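Local coordinates for protein putative cytochrome C (Sinorhizobium meliloti, PDB 4PWA) that carries a covalently bound heme c and probably shuttles electrons during bacterial sulfite oxidation, at residues 43-55 and 72-84. Residues are numbered along the deposited sequence; the frame is centred on the assembly and turned at random.
With HEC (heme c), chain E.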
ATOM      1  N   LEU A  43     -17.534  -6.572   0.095  1.00 28.56           N
ATOM      2  CA  LEU A  43     -18.474  -6.827   1.178  1.00 29.47           C
ATOM      3  C   LEU A  43     -19.891  -6.370   0.796  1.00 30.10           C
ATOM      4  O   LEU A  43     -20.855  -7.117   0.977  1.00 31.08           O
ATOM      5  CB  LEU A  43     -17.990  -6.123   2.445  1.00 29.00           C
ATOM      6  CG  LEU A  43     -18.202  -6.801   3.790  1.00 30.92           C
ATOM      7  CD1 LEU A  43     -17.664  -8.224   3.770  1.00 32.94           C
ATOM      8  CD2 LEU A  43     -17.526  -5.957   4.890  1.00 27.90           C
ATOM      9  N   LYS A  44     -19.994  -5.176   0.213  1.00 29.58           N
ATOM     10  CA  LYS A  44     -21.277  -4.568  -0.167  1.00 30.76           C
ATOM     11  C   LYS A  44     -22.279  -4.621   0.988  1.00 31.24           C
ATOM     12  O   LYS A  44     -23.363  -5.182   0.849  1.00 32.47           O
ATOM     13  CB  LYS A  44     -21.883  -5.228  -1.428  1.00 32.24           C
ATOM     14  CG  LYS A  44     -21.016  -5.133  -2.698  1.00 33.25           C
ATOM     15  CD  LYS A  44     -21.815  -5.433  -3.988  1.00 35.83           C
ATOM     16  CE  LYS A  44     -21.181  -6.543  -4.844  1.00 37.75           C
ATOM     17  NZ  LYS A  44     -19.815  -6.225  -5.469  1.00 38.85           N
ATOM     18  N   PRO A  45     -21.915  -4.023   2.130  1.00 30.27           N
ATOM     19  CA  PRO A  45     -22.750  -4.042   3.329  1.00 31.04           C
ATOM     20  C   PRO A  45     -23.945  -3.095   3.236  1.00 31.97           C
ATOM     21  O   PRO A  45     -23.866  -2.077   2.548  1.00 31.44           O
ATOM     22  CB  PRO A  45     -21.799  -3.528   4.412  1.00 29.92           C
ATOM     23  CG  PRO A  45     -20.943  -2.552   3.706  1.00 28.31           C
ATOM     24  CD  PRO A  45     -20.769  -3.105   2.290  1.00 28.79           C
ATOM     25  N   ASP A  46     -25.033  -3.427   3.930  1.00 33.46           N
ATOM     26  CA  ASP A  46     -26.147  -2.487   4.079  1.00 34.93           C
ATOM     27  C   ASP A  46     -25.840  -1.400   5.129  1.00 33.41           C
ATOM     28  O   ASP A  46     -24.892  -1.518   5.907  1.00 31.68           O
ATOM     29  CB  ASP A  46     -27.462  -3.214   4.390  1.00 37.73           C
ATOM     30  CG  ASP A  46     -27.410  -4.020   5.682  1.00 39.75           C
ATOM     31  OD1 ASP A  46     -26.743  -3.596   6.647  1.00 40.12           O
ATOM     32  OD2 ASP A  46     -28.048  -5.094   5.729  1.00 45.47           O
ATOM     33  N   ALA A  47     -26.658  -0.350   5.121  1.00 34.06           N
ATOM     34  CA  ALA A  47     -26.492   0.820   5.981  1.00 33.60           C
ATOM     35  C   ALA A  47     -26.359   0.445   7.451  1.00 33.79           C
ATOM     36  O   ALA A  47     -25.498   0.967   8.158  1.00 32.20           O
ATOM     37  CB  ALA A  47     -27.667   1.798   5.780  1.00 35.25           C
ATOM     38  N   GLU A  48     -27.201  -0.475   7.905  1.00 35.86           N
ATOM     39  CA  GLU A  48     -27.160  -0.905   9.302  1.00 37.04           C
ATOM     40  C   GLU A  48     -25.806  -1.521   9.670  1.00 34.60           C
ATOM     41  O   GLU A  48     -25.264  -1.247  10.736  1.00 34.21           O
ATOM     42  CB  GLU A  48     -28.283  -1.897   9.609  1.00 39.97           C
ATOM     43  CG  GLU A  48     -28.528  -2.058  11.101  1.00 44.15           C
ATOM     44  CD  GLU A  48     -29.607  -3.069  11.409  1.00 50.80           C
ATOM     45  OE1 GLU A  48     -30.747  -2.657  11.741  1.00 54.86           O
ATOM     46  OE2 GLU A  48     -29.316  -4.282  11.305  1.00 54.14           O
ATOM     47  N   ARG A  49     -25.271  -2.351   8.783  1.00 33.41           N
ATOM     48  CA  ARG A  49     -24.024  -3.067   9.053  1.00 32.03           C
ATOM     49  C   ARG A  49     -22.856  -2.094   9.190  1.00 29.52           C
ATOM     50  O   ARG A  49     -22.002  -2.262  10.070  1.00 28.87           O
ATOM     51  CB  ARG A  49     -23.737  -4.091   7.950  1.00 31.77           C
ATOM     52  CG  ARG A  49     -22.533  -4.974   8.233  1.00 31.61           C
ATOM     53  CD  ARG A  49     -22.366  -6.090   7.199  1.00 32.17           C
ATOM     54  NE  ARG A  49     -21.204  -6.915   7.521  1.00 32.27           N
ATOM     55  CZ  ARG A  49     -20.789  -7.960   6.814  1.00 33.21           C
ATOM     56  NH1 ARG A  49     -21.444  -8.348   5.723  1.00 34.30           N
ATOM     57  NH2 ARG A  49     -19.714  -8.637   7.212  1.00 32.27           N
ATOM     58  N   VAL A  50     -22.830  -1.076   8.332  1.00 28.19           N
ATOM     59  CA  VAL A  50     -21.800  -0.041   8.410  1.00 25.95           C
ATOM     60  C   VAL A  50     -21.936   0.756   9.701  1.00 26.28           C
ATOM     61  O   VAL A  50     -20.953   0.936  10.431  1.00 25.13           O
ATOM     62  CB  VAL A  50     -21.846   0.941   7.214  1.00 25.70           C
ATOM     63  CG1 VAL A  50     -20.746   2.008   7.358  1.00 23.91           C
ATOM     64  CG2 VAL A  50     -21.701   0.199   5.874  1.00 23.94           C
ATOM     65  N   ASN A  51     -23.155   1.231   9.968  1.00 27.43           N
ATOM     66  CA  ASN A  51     -23.432   2.070  11.118  1.00 28.11           C
ATOM     67  C   ASN A  51     -23.008   1.343  12.399  1.00 28.74           C
ATOM     68  O   ASN A  51     -22.320   1.902  13.254  1.00 28.37           O
ATOM     69  CB  ASN A  51     -24.924   2.416  11.139  1.00 30.56           C
ATOM     70  CG  ASN A  51     -25.283   3.476  12.183  1.00 31.56           C
ATOM     71  OD1 ASN A  51     -24.770   3.467  13.302  1.00 32.65           O
ATOM     72  ND2 ASN A  51     -26.181   4.384  11.815  1.00 31.09           N
ATOM     73  N   THR A  52     -23.404   0.082  12.525  1.00 29.37           N
ATOM     74  CA  THR A  52     -23.010  -0.700  13.679  1.00 30.28           C
ATOM     75  C   THR A  52     -21.500  -0.834  13.815  1.00 28.56           C
ATOM     76  O   THR A  52     -20.972  -0.793  14.934  1.00 29.26           O
ATOM     77  CB  THR A  52     -23.625  -2.094  13.641  1.00 31.69           C
ATOM     78  OG1 THR A  52     -25.047  -1.968  13.610  1.00 33.85           O
ATOM     79  CG2 THR A  52     -23.223  -2.883  14.888  1.00 33.35           C
ATOM     80  N   ALA A  53     -20.811  -1.007  12.690  1.00 26.49           N
ATOM     81  CA  ALA A  53     -19.361  -1.234  12.708  1.00 25.06           C
ATOM     82  C   ALA A  53     -18.622   0.022  13.130  1.00 24.08           C
ATOM     83  O   ALA A  53     -17.749  -0.010  13.994  1.00 23.73           O
ATOM     84  CB  ALA A  53     -18.882  -1.700  11.353  1.00 23.45           C
ATOM     85  N   VAL A  54     -18.994   1.137  12.526  1.00 24.16           N
ATOM     86  CA  VAL A  54     -18.405   2.433  12.870  1.00 23.70           C
ATOM     87  C   VAL A  54     -18.684   2.809  14.318  1.00 25.62           C
ATOM     88  O   VAL A  54     -17.795   3.284  15.019  1.00 26.11           O
ATOM     89  CB  VAL A  54     -18.926   3.531  11.919  1.00 23.64           C
ATOM     90  CG1 VAL A  54     -18.383   4.909  12.305  1.00 21.15           C
ATOM     91  CG2 VAL A  54     -18.554   3.177  10.448  1.00 20.93           C
ATOM     92  N   THR A  55     -19.916   2.588  14.769  1.00 27.57           N
ATOM     93  CA  THR A  55     -20.345   2.995  16.101  1.00 29.40           C
ATOM     94  C   THR A  55     -19.656   2.180  17.204  1.00 30.65           C
ATOM     95  O   THR A  55     -19.145   2.745  18.176  1.00 31.55           O
ATOM     96  CB  THR A  55     -21.877   2.878  16.223  1.00 31.42           C
ATOM     97  OG1 THR A  55     -22.495   3.701  15.226  1.00 31.55           O
ATOM     98  CG2 THR A  55     -22.380   3.312  17.597  1.00 33.21           C
ATOM     99  N   ILE A  72     -22.220   9.610  11.124  1.00 30.11           N
ATOM    100  CA  ILE A  72     -22.151   8.161  11.052  1.00 29.12           C
ATOM    101  C   ILE A  72     -23.254   7.632  10.113  1.00 29.94           C
ATOM    102  O   ILE A  72     -23.011   6.727   9.314  1.00 28.58           O
ATOM    103  CB  ILE A  72     -22.244   7.522  12.458  1.00 29.96           C
ATOM    104  CG1 ILE A  72     -20.974   7.857  13.261  1.00 28.52           C
ATOM    105  CG2 ILE A  72     -22.465   6.007  12.355  1.00 29.14           C
ATOM    106  CD1 ILE A  72     -21.015   7.453  14.726  1.00 28.08           C
ATOM    107  N   GLU A  73     -24.451   8.207  10.197  1.00 31.84           N
ATOM    108  CA  GLU A  73     -25.539   7.803   9.304  1.00 33.64           C
ATOM    109  C   GLU A  73     -25.187   8.105   7.863  1.00 32.12           C
ATOM    110  O   GLU A  73     -25.516   7.331   6.973  1.00 31.80           O
ATOM    111  CB  GLU A  73     -26.843   8.529   9.632  1.00 36.28           C
ATOM    112  CG  GLU A  73     -27.571   8.010  10.836  1.00 40.81           C
ATOM    113  CD  GLU A  73     -28.843   8.803  11.120  1.00 47.49           C
ATOM    114  OE1 GLU A  73     -29.615   9.066  10.160  1.00 51.54           O
ATOM    115  OE2 GLU A  73     -29.073   9.172  12.300  1.00 51.54           O
ATOM    116  N   ALA A  74     -24.523   9.241   7.639  1.00 31.20           N
ATOM    117  CA  ALA A  74     -24.260   9.717   6.281  1.00 30.55           C
ATOM    118  C   ALA A  74     -23.207   8.836   5.592  1.00 28.33           C
ATOM    119  O   ALA A  74     -23.388   8.432   4.439  1.00 28.70           O
ATOM    120  CB  ALA A  74     -23.855  11.179   6.297  1.00 30.46           C
ATOM    121  N   VAL A  75     -22.143   8.496   6.312  1.00 26.25           N
ATOM    122  CA  VAL A  75     -21.156   7.552   5.803  1.00 24.97           C
ATOM    123  C   VAL A  75     -21.719   6.131   5.671  1.00 25.15           C
ATOM    124  O   VAL A  75     -21.262   5.387   4.828  1.00 24.35           O
ATOM    125  CB  VAL A  75     -19.862   7.511   6.678  1.00 23.66           C
ATOM    126  CG1 VAL A  75     -20.058   6.661   7.895  1.00 23.46           C
ATOM    127  CG2 VAL A  75     -18.697   6.993   5.864  1.00 22.64           C
ATOM    128  N   ALA A  76     -22.690   5.750   6.506  1.00 26.36           N
ATOM    129  CA  ALA A  76     -23.362   4.444   6.363  1.00 26.93           C
ATOM    130  C   ALA A  76     -24.213   4.413   5.092  1.00 28.13           C
ATOM    131  O   ALA A  76     -24.114   3.476   4.298  1.00 27.53           O
ATOM    132  CB  ALA A  76     -24.213   4.123   7.583  1.00 27.91           C
ATOM    133  N   LEU A  77     -25.040   5.438   4.906  1.00 29.81           N
ATOM    134  CA  LEU A  77     -25.817   5.598   3.675  1.00 31.69           C
ATOM    135  C   LEU A  77     -24.927   5.580   2.422  1.00 30.89           C
ATOM    136  O   LEU A  77     -25.247   4.906   1.436  1.00 31.60           O
ATOM    137  CB  LEU A  77     -26.625   6.903   3.709  1.00 33.32           C
ATOM    138  CG  LEU A  77     -27.439   7.225   2.451  1.00 36.05           C
ATOM    139  CD1 LEU A  77     -28.406   6.072   2.107  1.00 37.60           C
ATOM    140  CD2 LEU A  77     -28.200   8.561   2.597  1.00 39.28           C
ATOM    141  N   TYR A  78     -23.817   6.317   2.475  1.00 29.84           N
ATOM    142  CA  TYR A  78     -22.912   6.469   1.341  1.00 29.05           C
ATOM    143  C   TYR A  78     -22.323   5.133   0.936  1.00 28.18           C
ATOM    144  O   TYR A  78     -22.487   4.688  -0.194  1.00 28.23           O
ATOM    145  CB  TYR A  78     -21.790   7.475   1.684  1.00 28.26           C
ATOM    146  CG  TYR A  78     -20.604   7.466   0.735  1.00 26.88           C
ATOM    147  CD1 TYR A  78     -20.726   7.935  -0.569  1.00 27.58           C
ATOM    148  CD2 TYR A  78     -19.363   6.991   1.146  1.00 25.24           C
ATOM    149  CE1 TYR A  78     -19.656   7.924  -1.441  1.00 26.81           C
ATOM    150  CE2 TYR A  78     -18.274   6.975   0.279  1.00 24.26           C
ATOM    151  CZ  TYR A  78     -18.430   7.434  -1.007  1.00 25.77           C
ATOM    152  OH  TYR A  78     -17.375   7.400  -1.864  1.00 24.39           O
ATOM    153  N   VAL A  79     -21.623   4.502   1.872  1.00 27.45           N
ATOM    154  CA  VAL A  79     -20.993   3.225   1.617  1.00 26.50           C
ATOM    155  C   VAL A  79     -21.986   2.201   1.043  1.00 28.00           C
ATOM    156  O   VAL A  79     -21.706   1.535   0.047  1.00 27.96           O
ATOM    157  CB  VAL A  79     -20.383   2.656   2.891  1.00 25.90           C
ATOM    158  CG1 VAL A  79     -19.858   1.223   2.635  1.00 25.32           C
ATOM    159  CG2 VAL A  79     -19.267   3.585   3.421  1.00 23.91           C
ATOM    160  N   SER A  80     -23.156   2.096   1.662  1.00 29.37           N
ATOM    161  CA  SER A  80     -24.118   1.090   1.270  1.00 31.08           C
ATOM    162  C   SER A  80     -24.714   1.357  -0.108  1.00 32.11           C
ATOM    163  O   SER A  80     -25.189   0.427  -0.765  1.00 33.39           O
ATOM    164  CB  SER A  80     -25.222   0.979   2.310  1.00 32.65           C
ATOM    165  OG  SER A  80     -25.747   2.258   2.590  1.00 35.27           O
ATOM    166  N   THR A  81     -24.689   2.610  -0.544  1.00 31.77           N
ATOM    167  CA  THR A  81     -25.206   2.973  -1.862  1.00 33.24           C
ATOM    168  C   THR A  81     -24.176   2.786  -2.966  1.00 32.33           C
ATOM    169  O   THR A  81     -24.520   2.329  -4.055  1.00 33.05           O
ATOM    170  CB  THR A  81     -25.647   4.444  -1.901  1.00 34.03           C
ATOM    171  OG1 THR A  81     -26.528   4.701  -0.811  1.00 35.05           O
ATOM    172  CG2 THR A  81     -26.341   4.767  -3.208  1.00 35.51           C
ATOM    173  N   VAL A  82     -22.926   3.158  -2.699  1.00 30.80           N
ATOM    174  CA  VAL A  82     -21.909   3.195  -3.758  1.00 30.85           C
ATOM    175  C   VAL A  82     -21.043   1.959  -3.861  1.00 30.57           C
ATOM    176  O   VAL A  82     -20.356   1.805  -4.857  1.00 30.45           O
ATOM    177  CB  VAL A  82     -20.966   4.425  -3.658  1.00 30.02           C
ATOM    178  CG1 VAL A  82     -21.763   5.719  -3.678  1.00 30.26           C
ATOM    179  CG2 VAL A  82     -20.052   4.336  -2.429  1.00 27.68           C
ATOM    180  N   ALA A  83     -21.062   1.078  -2.859  1.00 31.29           N
ATOM    181  CA  ALA A  83     -20.166  -0.095  -2.872  1.00 31.69           C
ATOM    182  C   ALA A  83     -20.351  -0.913  -4.161  1.00 33.90           C
ATOM    183  O   ALA A  83     -21.480  -1.190  -4.570  1.00 35.19           O
ATOM    184  CB  ALA A  83     -20.385  -0.953  -1.657  1.00 31.09           C
ATOM    185  N   GLY A  84     -19.234  -1.238  -4.814  1.00 34.82           N
ATOM    186  CA  GLY A  84     -19.235  -1.981  -6.079  1.00 37.24           C
ATOM    187  C   GLY A  84     -19.200  -1.121  -7.344  1.00 39.50           C
ATOM    188  O   GLY A  84     -19.007  -1.638  -8.447  1.00 40.49           O
TER
HETATM  189 FE   HEC E 201     -13.526  -0.591   8.980  1.00 19.58          FE
HETATM  190  CHA HEC E 201     -14.565  -3.824   9.259  1.00 19.97           C
HETATM  191  CHB HEC E 201     -16.438   0.281   7.537  1.00 20.25           C
HETATM  192  CHC HEC E 201     -12.618   2.675   9.231  1.00 21.15           C
HETATM  193  CHD HEC E 201     -10.333  -1.498   9.684  1.00 20.93           C
HETATM  194  NA  HEC E 201     -15.199  -1.568   8.536  1.00 19.81           N
HETATM  195  C1A HEC E 201     -15.411  -2.925   8.659  1.00 20.40           C
HETATM  196  C2A HEC E 201     -16.702  -3.241   8.080  1.00 21.45           C
HETATM  197  C3A HEC E 201     -17.220  -2.121   7.589  1.00 20.25           C
HETATM  198  C4A HEC E 201     -16.275  -1.045   7.856  1.00 20.67           C
HETATM  199  CMA HEC E 201     -18.572  -2.004   6.869  1.00 19.21           C
HETATM  200  CAA HEC E 201     -17.336  -4.647   8.034  1.00 21.69           C
HETATM  201  CBA HEC E 201     -17.882  -4.942   9.423  1.00 23.18           C
HETATM  202  CGA HEC E 201     -18.652  -6.239   9.448  1.00 25.31           C
HETATM  203  O1A HEC E 201     -19.832  -6.208   9.879  1.00 25.75           O
HETATM  204  O2A HEC E 201     -18.104  -7.306   9.042  1.00 26.75           O
HETATM  205  NB  HEC E 201     -14.364   1.125   8.486  1.00 19.86           N
HETATM  206  C1B HEC E 201     -15.618   1.297   7.953  1.00 20.13           C
HETATM  207  C2B HEC E 201     -15.930   2.708   7.976  1.00 20.21           C
HETATM  208  C3B HEC E 201     -14.861   3.361   8.400  1.00 20.58           C
HETATM  209  C4B HEC E 201     -13.869   2.383   8.763  1.00 21.13           C
HETATM  210  CMB HEC E 201     -17.196   3.378   7.399  1.00 20.61           C
HETATM  211  CAB HEC E 201     -14.720   4.889   8.568  1.00 20.18           C
HETATM  212  CBB HEC E 201     -15.616   5.438   9.690  1.00 21.28           C
HETATM  213  NC  HEC E 201     -11.790   0.391   9.339  1.00 19.21           N
HETATM  214  C1C HEC E 201     -11.627   1.751   9.464  1.00 20.68           C
HETATM  215  C2C HEC E 201     -10.382   2.036  10.149  1.00 18.90           C
HETATM  216  C3C HEC E 201      -9.654   0.907  10.061  1.00 19.89           C
HETATM  217  C4C HEC E 201     -10.589  -0.155   9.680  1.00 20.72           C
HETATM  218  CMC HEC E 201      -9.811   3.464  10.131  1.00 16.82           C
HETATM  219  CAC HEC E 201      -8.169   0.621  10.447  1.00 19.42           C
HETATM  220  CBC HEC E 201      -7.302   1.556  11.316  1.00 18.48           C
HETATM  221  ND  HEC E 201     -12.607  -2.376   9.397  1.00 19.35           N
HETATM  222  C1D HEC E 201     -11.256  -2.510   9.672  1.00 19.83           C
HETATM  223  C2D HEC E 201     -10.938  -3.888   9.956  1.00 17.51           C
HETATM  224  C3D HEC E 201     -12.257  -4.632   9.830  1.00 18.77           C
HETATM  225  C4D HEC E 201     -13.228  -3.616   9.469  1.00 19.84           C
HETATM  226  CMD HEC E 201      -9.556  -4.476  10.295  1.00 17.12           C
HETATM  227  CAD HEC E 201     -12.486  -6.149  10.025  1.00 19.51           C
HETATM  228  CBD HEC E 201     -13.217  -6.380  11.335  1.00 19.14           C
HETATM  229  CGD HEC E 201     -13.220  -7.852  11.661  1.00 21.12           C
HETATM  230  O1D HEC E 201     -14.057  -8.585  11.068  1.00 20.71           O
HETATM  231  O2D HEC E 201     -12.401  -8.278  12.529  1.00 22.81           O
HETATM  232  O   HOH W   1     -23.712  -2.065  -0.205  1.00 39.66           O
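V50 holds CG1 anti to its own nitrogen (chi1 180°), which lays that methyl over the backbone of A76, 3.7 Å from A76 CA, and turns CG2 to V79, whose CG1 lies 3.9 Å from it. Both V50 methyls also border the heme, CG1 near CMB and CG2 near CMA. With an alanine in place of V50, the contacts with V79 CG1 and with heme CMB and CMA would probably be lost and a gap is likely to open beside A76. V54 has the same torsion and splits its branches likewise: CG2 packs 3.3 Å from heme CMB, while CG1 lies against I72 CG1, the two side chains running antiparallel alongside each other.

Further along helix 47-56, I72 CG2 rests against two neighbouring polar atoms, N51 OD1 at 3.6 Å and T55 OG1. The small A76 side chain points at the partner helix, its CB 3.5 Å from A47 O, and S80 CB meets the backbone of P45 and A47. The axes thus come within 8.0 Å, crossing at 136°. No direct hydrogen bond joins the segments; instead a water donates to both P45 O and S80 O. P45 CG touches V79 CG1, and D46 caps the helix by accepting from R49 N through OD1. From that helix R49, fully extended, gives a nearly straight bond from NE to heme O1A (2.8 Å, 176°) and a second from NH2 to O2A.

A74 and Y78, turned from this contact, pack on helix 4-16. This pairing of the C-terminal helix with a heme-lining helix belongs to the class I cytochrome c fold.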